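Long-range contacts in fusolin (Unidentified entomopoxvirus, PDB 4YN2), which forms the crystalline viral spindles that enhance virulence and, as a member of the lytic polysaccharide mono-oxygenase family, probably acts on chitin: residues D174-D179 with Y193-P198; I199-S204 with F230-G235. All coordinates share one frame; numbering follows the deposited sequence.

How the interactions relate
Interaction 1 and interaction 2 follow one another along the chain, the first closing at Pro198 and the second opening at Ile199, and both draw on strand 191-200. They nevertheless lie about 24 Å apart, centre to centre. Interaction 1 pairs this strand with strand 178-180, one of the two outermost strands of the four-stranded antiparallel sheet, in a beta hairpin; the side chain of Tyr193 there lies about 10 Å from the bound zinc ion. In interaction 2 the same strand runs out into a loop and meets the end of strand 220-231, which belongs to the mixed sheet. Strand 191-200 thus takes the edge strand 178-180 at one end and meets the mixed sheet at the other.

Interaction 1: D174-D179 with Y193-P198. With EDO (1,2-ethanediol), chain D.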
ATOM      1  N   ASP A 174       0.255  13.535  14.787  1.00  6.72           N
ATOM      2  CA  ASP A 174       0.505  14.978  14.797  1.00  5.93           C
ATOM      3  C   ASP A 174      -0.532  15.759  14.019  1.00 10.13           C
ATOM      4  O   ASP A 174      -1.244  15.186  13.204  1.00  9.32           O
ATOM      5  CB  ASP A 174       1.891  15.236  14.142  1.00  8.04           C
ATOM      6  CG  ASP A 174       2.564  16.561  14.486  1.00 14.16           C
ATOM      7  OD1 ASP A 174       2.223  17.140  15.521  1.00 11.72           O
ATOM      8  OD2 ASP A 174       3.490  16.965  13.748  1.00 19.76           O
ATOM      9  N   THR A 175      -0.594  17.077  14.263  1.00  8.38           N
ATOM     10  CA  THR A 175      -1.325  18.031  13.427  1.00  8.95           C
ATOM     11  C   THR A 175      -0.321  18.402  12.358  1.00 14.40           C
ATOM     12  O   THR A 175       0.861  18.527  12.661  1.00 16.19           O
ATOM     13  CB  THR A 175      -1.843  19.233  14.195  1.00 16.25           C
ATOM     14  OG1 THR A 175      -0.774  19.792  14.944  1.00 14.97           O
ATOM     15  CG2 THR A 175      -3.007  18.889  15.074  1.00 20.09           C
ATOM     16  N   VAL A 176      -0.756  18.513  11.123  1.00 10.65           N
ATOM     17  CA  VAL A 176       0.124  18.712   9.981  1.00 11.02           C
ATOM     18  C   VAL A 176      -0.168  20.061   9.313  1.00 14.49           C
ATOM     19  O   VAL A 176      -1.330  20.430   9.174  1.00 12.48           O
ATOM     20  CB  VAL A 176      -0.133  17.509   9.020  1.00 15.42           C
ATOM     21  CG1 VAL A 176       0.411  17.741   7.623  1.00 16.20           C
ATOM     22  CG2 VAL A 176       0.416  16.211   9.614  1.00 15.47           C
ATOM     23  N   PRO A 177       0.857  20.762   8.803  1.00 13.43           N
ATOM     24  CA  PRO A 177       0.591  22.034   8.117  1.00 13.09           C
ATOM     25  C   PRO A 177       0.024  21.862   6.712  1.00 15.32           C
ATOM     26  O   PRO A 177       0.393  20.932   5.985  1.00 13.80           O
ATOM     27  CB  PRO A 177       1.972  22.670   8.047  1.00 15.46           C
ATOM     28  CG  PRO A 177       2.885  21.533   7.935  1.00 19.87           C
ATOM     29  CD  PRO A 177       2.307  20.492   8.861  1.00 15.47           C
ATOM     30  N   LEU A 178      -0.870  22.776   6.334  1.00 12.08           N
ATOM     31  CA  LEU A 178      -1.423  22.861   4.990  1.00 11.58           C
ATOM     32  C   LEU A 178      -0.429  23.707   4.203  1.00 17.11           C
ATOM     33  O   LEU A 178      -0.226  24.865   4.550  1.00 16.13           O
ATOM     34  CB  LEU A 178      -2.823  23.486   5.040  1.00 11.15           C
ATOM     35  CG  LEU A 178      -3.557  23.637   3.732  1.00 14.62           C
ATOM     36  CD1 LEU A 178      -3.919  22.276   3.138  1.00 13.88           C
ATOM     37  CD2 LEU A 178      -4.809  24.485   3.931  1.00 17.33           C
ATOM     38  N   ASP A 179       0.270  23.110   3.231  1.00 14.20           N
ATOM     39  CA  ASP A 179       1.354  23.776   2.507  1.00 13.40           C
ATOM     40  C   ASP A 179       1.188  23.747   0.997  1.00 17.67           C
ATOM     41  O   ASP A 179       0.456  22.904   0.473  1.00 16.16           O
ATOM     42  CB  ASP A 179       2.684  23.066   2.827  1.00 14.98           C
ATOM     43  CG  ASP A 179       3.282  23.293   4.202  1.00 28.99           C
ATOM     44  OD1 ASP A 179       3.232  24.453   4.693  1.00 32.16           O
ATOM     45  OD2 ASP A 179       3.960  22.371   4.709  1.00 30.76           O
ATOM     46  N   TYR A 193      -1.425  18.520   2.661  1.00  7.34           N
ATOM     47  CA  TYR A 193      -0.937  18.243   4.004  1.00  7.18           C
ATOM     48  C   TYR A 193       0.322  17.443   3.809  1.00 12.46           C
ATOM     49  O   TYR A 193       0.249  16.302   3.361  1.00 13.20           O
ATOM     50  CB  TYR A 193      -1.974  17.519   4.839  1.00  7.84           C
ATOM     51  CG  TYR A 193      -3.142  18.398   5.198  1.00  8.60           C
ATOM     52  CD1 TYR A 193      -3.055  19.313   6.240  1.00  9.96           C
ATOM     53  CD2 TYR A 193      -4.339  18.319   4.498  1.00  9.17           C
ATOM     54  CE1 TYR A 193      -4.136  20.119   6.583  1.00  9.85           C
ATOM     55  CE2 TYR A 193      -5.430  19.108   4.840  1.00  9.50           C
ATOM     56  CZ  TYR A 193      -5.331  19.997   5.897  1.00 16.89           C
ATOM     57  OH  TYR A 193      -6.394  20.813   6.188  1.00 17.66           O
ATOM     58  N   ARG A 194       1.477  18.085   4.013  1.00  9.42           N
ATOM     59  CA  ARG A 194       2.804  17.501   3.812  1.00  9.60           C
ATOM     60  C   ARG A 194       3.459  17.313   5.152  1.00 13.39           C
ATOM     61  O   ARG A 194       3.507  18.264   5.933  1.00 12.51           O
ATOM     62  CB  ARG A 194       3.671  18.425   2.932  1.00 12.59           C
ATOM     63  CG  ARG A 194       3.688  18.077   1.470  1.00 24.81           C
ATOM     64  CD  ARG A 194       4.846  18.737   0.741  1.00 27.18           C
ATOM     65  NE  ARG A 194       4.740  20.196   0.587  1.00 19.05           N
ATOM     66  CZ  ARG A 194       5.596  21.110   1.055  1.00 31.72           C
ATOM     67  NH1 ARG A 194       6.632  20.750   1.806  1.00 20.11           N
ATOM     68  NH2 ARG A 194       5.405  22.397   0.799  1.00 19.57           N
ATOM     69  N   PHE A 195       3.973  16.117   5.440  1.00  9.33           N
ATOM     70  CA  PHE A 195       4.544  15.880   6.758  1.00  8.50           C
ATOM     71  C   PHE A 195       5.652  14.847   6.717  1.00 10.44           C
ATOM     72  O   PHE A 195       5.532  13.819   6.050  1.00  8.08           O
ATOM     73  CB  PHE A 195       3.449  15.483   7.773  1.00  9.92           C
ATOM     74  CG  PHE A 195       2.488  14.388   7.358  1.00 11.45           C
ATOM     75  CD1 PHE A 195       1.532  14.612   6.380  1.00 13.83           C
ATOM     76  CD2 PHE A 195       2.438  13.190   8.052  1.00 13.39           C
ATOM     77  CE1 PHE A 195       0.626  13.621   6.025  1.00 14.98           C
ATOM     78  CE2 PHE A 195       1.520  12.202   7.702  1.00 15.77           C
ATOM     79  CZ  PHE A 195       0.628  12.417   6.685  1.00 13.77           C
ATOM     80  N   THR A 196       6.734  15.136   7.449  1.00  8.33           N
ATOM     81  CA  THR A 196       7.923  14.288   7.496  1.00  8.70           C
ATOM     82  C   THR A 196       7.739  13.228   8.559  1.00 12.39           C
ATOM     83  O   THR A 196       7.655  13.549   9.737  1.00 11.86           O
ATOM     84  CB  THR A 196       9.175  15.127   7.718  1.00 13.29           C
ATOM     85  OG1 THR A 196       9.249  16.057   6.647  1.00 12.63           O
ATOM     86  CG2 THR A 196      10.442  14.288   7.711  1.00 11.58           C
ATOM     87  N   VAL A 197       7.672  11.971   8.128  1.00  9.38           N
ATOM     88  CA  VAL A 197       7.457  10.827   8.995  1.00 10.00           C
ATOM     89  C   VAL A 197       8.674   9.917   8.932  1.00 15.71           C
ATOM     90  O   VAL A 197       9.110   9.559   7.827  1.00 13.87           O
ATOM     91  CB  VAL A 197       6.173  10.066   8.577  1.00 14.21           C
ATOM     92  CG1 VAL A 197       5.893   8.900   9.527  1.00 14.15           C
ATOM     93  CG2 VAL A 197       4.976  11.015   8.542  1.00 13.98           C
ATOM     94  N   PRO A 198       9.200   9.482  10.095  1.00 14.39           N
ATOM     95  CA  PRO A 198      10.292   8.505  10.076  1.00 14.24           C
ATOM     96  C   PRO A 198       9.702   7.119   9.851  1.00 16.47           C
ATOM     97  O   PRO A 198       9.054   6.567  10.732  1.00 17.01           O
ATOM     98  CB  PRO A 198      10.949   8.670  11.452  1.00 16.35           C
ATOM     99  CG  PRO A 198       9.912   9.241  12.322  1.00 21.47           C
ATOM    100  CD  PRO A 198       8.794   9.797  11.480  1.00 17.08           C
TER
HETATM  101  C1  EDO D 405       7.034  19.292   6.763  1.00 22.19           C
HETATM  102  O1  EDO D 405       7.349  18.046   6.132  1.00 23.27           O
HETATM  103  C2  EDO D 405       6.179  19.069   8.037  1.00 22.34           C
HETATM  104  O2  EDO D 405       6.569  17.869   8.710  1.00 18.29           O
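Leu178 and Tyr193 form an antiparallel non-hydrogen-bonded pair, and their side chains pack on the same face of the sheet. With CG anti to the backbone N (chi1 -179°), Leu178 carries CD1 over one face of the Tyr193 phenol, 3.9 Å from the ring centroid, in a CH-pi contact displaced toward the rim. The carbonyl O of Val176 comes in at the ring edge, 3.6 Å from Tyr193 CD1, while Tyr193 CA directs its hydrogen at Pro177 O. The two branches of Val176 divide their work on Phe195: CG2 sits over the ring face, 4.0 Å from its centroid, and CG1 meets CD1 at 3.5 Å. Asp179 CB lies over a face of the Arg194 guanidinium; OD2 stays 4.2 Å from Arg194 NH2, well above the plane, so no N-H points at it. A 1,2-ethanediol, probably from the crystallisation liquor, is gripped by Thr196 N to its O2 (3.0 Å) and Thr196 OG1 to its O1 (2.8 Å).

Further out, Glu143 takes the Tyr193 OH, and Glu133 OE2 both salt-bridges Arg194 NH1 and bonds the diol. Flanking ties come from Asp179 to Val192, through the backbone, and from Arg194 NH2 to Pro180 O. Between the two segments themselves the contact is apolar packing and CH-pi, and the Asp179-Arg194 attraction is probably only diffusely electrostatic.

Interaction 2: I199-S204 with F230-G235; sequences IPIRQS and FDYNNG
Contacts with aromatic rings dominate where residues 199-204 leave their strand and cross the Phe230 side chain. The Phe230 ring, carried on a CG anti to its own carbonyl carbon (chi1 -58°), lies under the backbone at Ile201 and Arg202: Ile201 CA stands over its face, 4.1 Å from the centroid, in a CH-pi contact, and Arg202 N sits above the same face near the rim. Ile199 CG2 approaches in the ring plane at the far edge, 3.9 Å from Phe230 CZ.

Aliphatic branches complete the packing. Ile201 CD1 touches Phe230 CE1 at 3.7 Å, and CG2, which stands anti to the backbone N, reaches obliquely to Tyr232, only 3.1 Å from its OH, a tight approach. Arg202 runs alongside Phe230, its CB 3.7 Å from CE2, before the chain bends at chi2 and leads the guanidinium away to Thr152 O.

Strand 191-200 belongs to the antiparallel sheet and strand 220-231 to the mixed one, so Phe230 fills the seam between the two layers of the immunoglobulin-like beta sandwich expected of the lytic polysaccharide mono-oxygenase family. Ile151, from strand 145-152, also packs against Ile199 and Arg202.

The polar contacts are sparse, and no direct hydrogen bond links the two segments. Arg202 O lies 3.2 Å from Phe230 CD2 and also faces the edge of the Tyr232 ring, in its plane. One water joins the segments, hydrogen-bonded to Gln203 O and Phe230 O, while Arg202 NH1 makes a weak bond back to Ile201 O.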
ATOM      1  N   ILE A 199       9.888   6.583   8.654  1.00 11.93           N
ATOM      2  CA  ILE A 199       9.352   5.286   8.271  1.00 10.23           C
ATOM      3  C   ILE A 199      10.347   4.190   8.670  1.00 13.92           C
ATOM      4  O   ILE A 199      11.445   4.177   8.123  1.00 11.53           O
ATOM      5  CB  ILE A 199       9.059   5.247   6.749  1.00 12.55           C
ATOM      6  CG1 ILE A 199       8.167   6.429   6.274  1.00 12.41           C
ATOM      7  CG2 ILE A 199       8.442   3.918   6.350  1.00 12.41           C
ATOM      8  CD1 ILE A 199       6.829   6.518   6.862  1.00 18.85           C
ATOM      9  N   PRO A 200       9.977   3.221   9.541  1.00 11.51           N
ATOM     10  CA  PRO A 200      10.903   2.115   9.837  1.00 12.12           C
ATOM     11  C   PRO A 200      11.179   1.293   8.586  1.00 17.77           C
ATOM     12  O   PRO A 200      10.249   1.017   7.820  1.00 16.36           O
ATOM     13  CB  PRO A 200      10.148   1.286  10.887  1.00 13.80           C
ATOM     14  CG  PRO A 200       9.095   2.192  11.424  1.00 17.50           C
ATOM     15  CD  PRO A 200       8.706   3.052  10.270  1.00 12.83           C
ATOM     16  N   ILE A 201      12.452   0.934   8.356  1.00 15.56           N
ATOM     17  CA  ILE A 201      12.816   0.166   7.173  1.00 16.89           C
ATOM     18  C   ILE A 201      12.391  -1.284   7.361  1.00 20.85           C
ATOM     19  O   ILE A 201      12.282  -1.778   8.478  1.00 19.83           O
ATOM     20  CB  ILE A 201      14.335   0.271   6.836  1.00 20.92           C
ATOM     21  CG1 ILE A 201      14.826   1.723   6.801  1.00 21.64           C
ATOM     22  CG2 ILE A 201      14.661  -0.396   5.507  1.00 24.31           C
ATOM     23  CD1 ILE A 201      14.001   2.682   6.093  1.00 36.31           C
ATOM     24  N   ARG A 202      12.095  -1.925   6.243  1.00 19.07           N
ATOM     25  CA  ARG A 202      11.714  -3.324   6.129  1.00 19.04           C
ATOM     26  C   ARG A 202      12.495  -3.936   4.993  1.00 22.85           C
ATOM     27  O   ARG A 202      12.876  -3.229   4.064  1.00 20.74           O
ATOM     28  CB  ARG A 202      10.208  -3.442   5.841  1.00 19.59           C
ATOM     29  CG  ARG A 202       9.287  -2.769   6.862  1.00 24.95           C
ATOM     30  CD  ARG A 202       9.220  -3.597   8.104  1.00 27.74           C
ATOM     31  NE  ARG A 202       8.186  -3.157   9.044  1.00 14.61           N
ATOM     32  CZ  ARG A 202       8.390  -2.553  10.209  1.00 17.02           C
ATOM     33  NH1 ARG A 202       9.612  -2.206  10.586  1.00 15.90           N
ATOM     34  NH2 ARG A 202       7.363  -2.274  11.003  1.00 13.59           N
ATOM     35  N   GLN A 203      12.699  -5.243   5.028  1.00 21.72           N
ATOM     36  CA  GLN A 203      13.367  -5.950   3.931  1.00 22.44           C
ATOM     37  C   GLN A 203      12.294  -6.512   2.972  1.00 25.68           C
ATOM     38  O   GLN A 203      12.629  -6.970   1.886  1.00 26.98           O
ATOM     39  CB  GLN A 203      14.327  -7.057   4.435  1.00 24.79           C
ATOM     40  CG  GLN A 203      13.723  -8.123   5.359  1.00 40.80           C
ATOM     41  CD  GLN A 203      13.642  -7.717   6.816  1.00 66.74           C
ATOM     42  OE1 GLN A 203      14.583  -7.149   7.385  1.00 64.48           O
ATOM     43  NE2 GLN A 203      12.512  -7.988   7.458  1.00 59.87           N
ATOM     44  N   SER A 204      11.010  -6.452   3.364  1.00 19.34           N
ATOM     45  CA  SER A 204       9.893  -6.913   2.545  1.00 17.82           C
ATOM     46  C   SER A 204       8.839  -5.822   2.451  1.00 16.89           C
ATOM     47  O   SER A 204       8.891  -4.807   3.153  1.00 15.64           O
ATOM     48  CB  SER A 204       9.304  -8.199   3.123  1.00 19.88           C
ATOM     49  OG  SER A 204       9.183  -8.116   4.532  1.00 33.87           O
ATOM     50  N   PHE A 230      11.225  -1.262   0.144  1.00 13.22           N
ATOM     51  CA  PHE A 230      12.523  -0.628   0.285  1.00 14.05           C
ATOM     52  C   PHE A 230      13.540  -1.253  -0.657  1.00 19.04           C
ATOM     53  O   PHE A 230      13.633  -2.477  -0.737  1.00 17.82           O
ATOM     54  CB  PHE A 230      12.976  -0.771   1.730  1.00 16.76           C
ATOM     55  CG  PHE A 230      11.990  -0.168   2.702  1.00 19.41           C
ATOM     56  CD1 PHE A 230      12.089   1.164   3.076  1.00 23.56           C
ATOM     57  CD2 PHE A 230      10.882  -0.887   3.123  1.00 23.15           C
ATOM     58  CE1 PHE A 230      11.156   1.731   3.946  1.00 25.02           C
ATOM     59  CE2 PHE A 230       9.936  -0.307   3.972  1.00 26.67           C
ATOM     60  CZ  PHE A 230      10.089   0.989   4.383  1.00 24.62           C
ATOM     61  N   ASP A 231      14.278  -0.411  -1.384  1.00 17.37           N
ATOM     62  CA  ASP A 231      15.315  -0.842  -2.316  1.00 18.14           C
ATOM     63  C   ASP A 231      16.667  -0.722  -1.623  1.00 21.16           C
ATOM     64  O   ASP A 231      17.149   0.389  -1.400  1.00 18.98           O
ATOM     65  CB  ASP A 231      15.288   0.013  -3.603  1.00 20.29           C
ATOM     66  CG  ASP A 231      15.731  -0.705  -4.865  1.00 33.91           C
ATOM     67  OD1 ASP A 231      16.420  -1.737  -4.749  1.00 35.29           O
ATOM     68  OD2 ASP A 231      15.457  -0.187  -5.969  1.00 41.41           O
ATOM     69  N   TYR A 232      17.226  -1.851  -1.206  1.00 18.63           N
ATOM     70  CA  TYR A 232      18.541  -1.874  -0.566  1.00 18.53           C
ATOM     71  C   TYR A 232      19.640  -1.695  -1.603  1.00 21.02           C
ATOM     72  O   TYR A 232      19.452  -2.021  -2.768  1.00 20.05           O
ATOM     73  CB  TYR A 232      18.759  -3.183   0.203  1.00 19.27           C
ATOM     74  CG  TYR A 232      18.196  -3.116   1.598  1.00 20.85           C
ATOM     75  CD1 TYR A 232      16.827  -3.197   1.819  1.00 23.22           C
ATOM     76  CD2 TYR A 232      19.015  -2.851   2.684  1.00 21.52           C
ATOM     77  CE1 TYR A 232      16.295  -3.072   3.099  1.00 23.25           C
ATOM     78  CE2 TYR A 232      18.495  -2.720   3.966  1.00 22.28           C
ATOM     79  CZ  TYR A 232      17.130  -2.814   4.167  1.00 29.16           C
ATOM     80  OH  TYR A 232      16.611  -2.746   5.438  1.00 31.92           O
ATOM     81  N   ASN A 233      20.787  -1.182  -1.171  1.00 18.22           N
ATOM     82  CA  ASN A 233      21.951  -1.025  -2.041  1.00 17.75           C
ATOM     83  C   ASN A 233      22.684  -2.362  -2.144  1.00 21.59           C
ATOM     84  O   ASN A 233      22.838  -3.039  -1.129  1.00 20.61           O
ATOM     85  CB  ASN A 233      22.887   0.037  -1.476  1.00 19.94           C
ATOM     86  CG  ASN A 233      22.227   1.382  -1.343  1.00 40.81           C
ATOM     87  OD1 ASN A 233      21.940   2.050  -2.339  1.00 39.14           O
ATOM     88  ND2 ASN A 233      21.894   1.775  -0.122  1.00 30.80           N
ATOM     89  N   ASN A 234      23.160  -2.726  -3.336  1.00 18.69           N
ATOM     90  CA  ASN A 234      23.922  -3.956  -3.527  1.00 19.49           C
ATOM     91  C   ASN A 234      25.386  -3.747  -3.124  1.00 23.89           C
ATOM     92  O   ASN A 234      25.833  -2.614  -2.964  1.00 25.00           O
ATOM     93  CB  ASN A 234      23.834  -4.444  -4.977  1.00 24.00           C
ATOM     94  CG  ASN A 234      22.487  -5.002  -5.371  1.00 49.29           C
ATOM     95  OD1 ASN A 234      21.630  -5.317  -4.534  1.00 42.50           O
ATOM     96  ND2 ASN A 234      22.285  -5.171  -6.666  1.00 45.01           N
ATOM     97  N   GLY A 235      26.104  -4.846  -2.949  1.00 20.18           N
ATOM     98  CA  GLY A 235      27.521  -4.838  -2.600  1.00 19.49           C
ATOM     99  C   GLY A 235      27.770  -5.087  -1.131  1.00 21.54           C
ATOM    100  O   GLY A 235      26.835  -5.331  -0.366  1.00 20.07           O
TER
HETATM  101  O   HOH W   1      12.999  -5.043  -0.023  1.00 54.65           O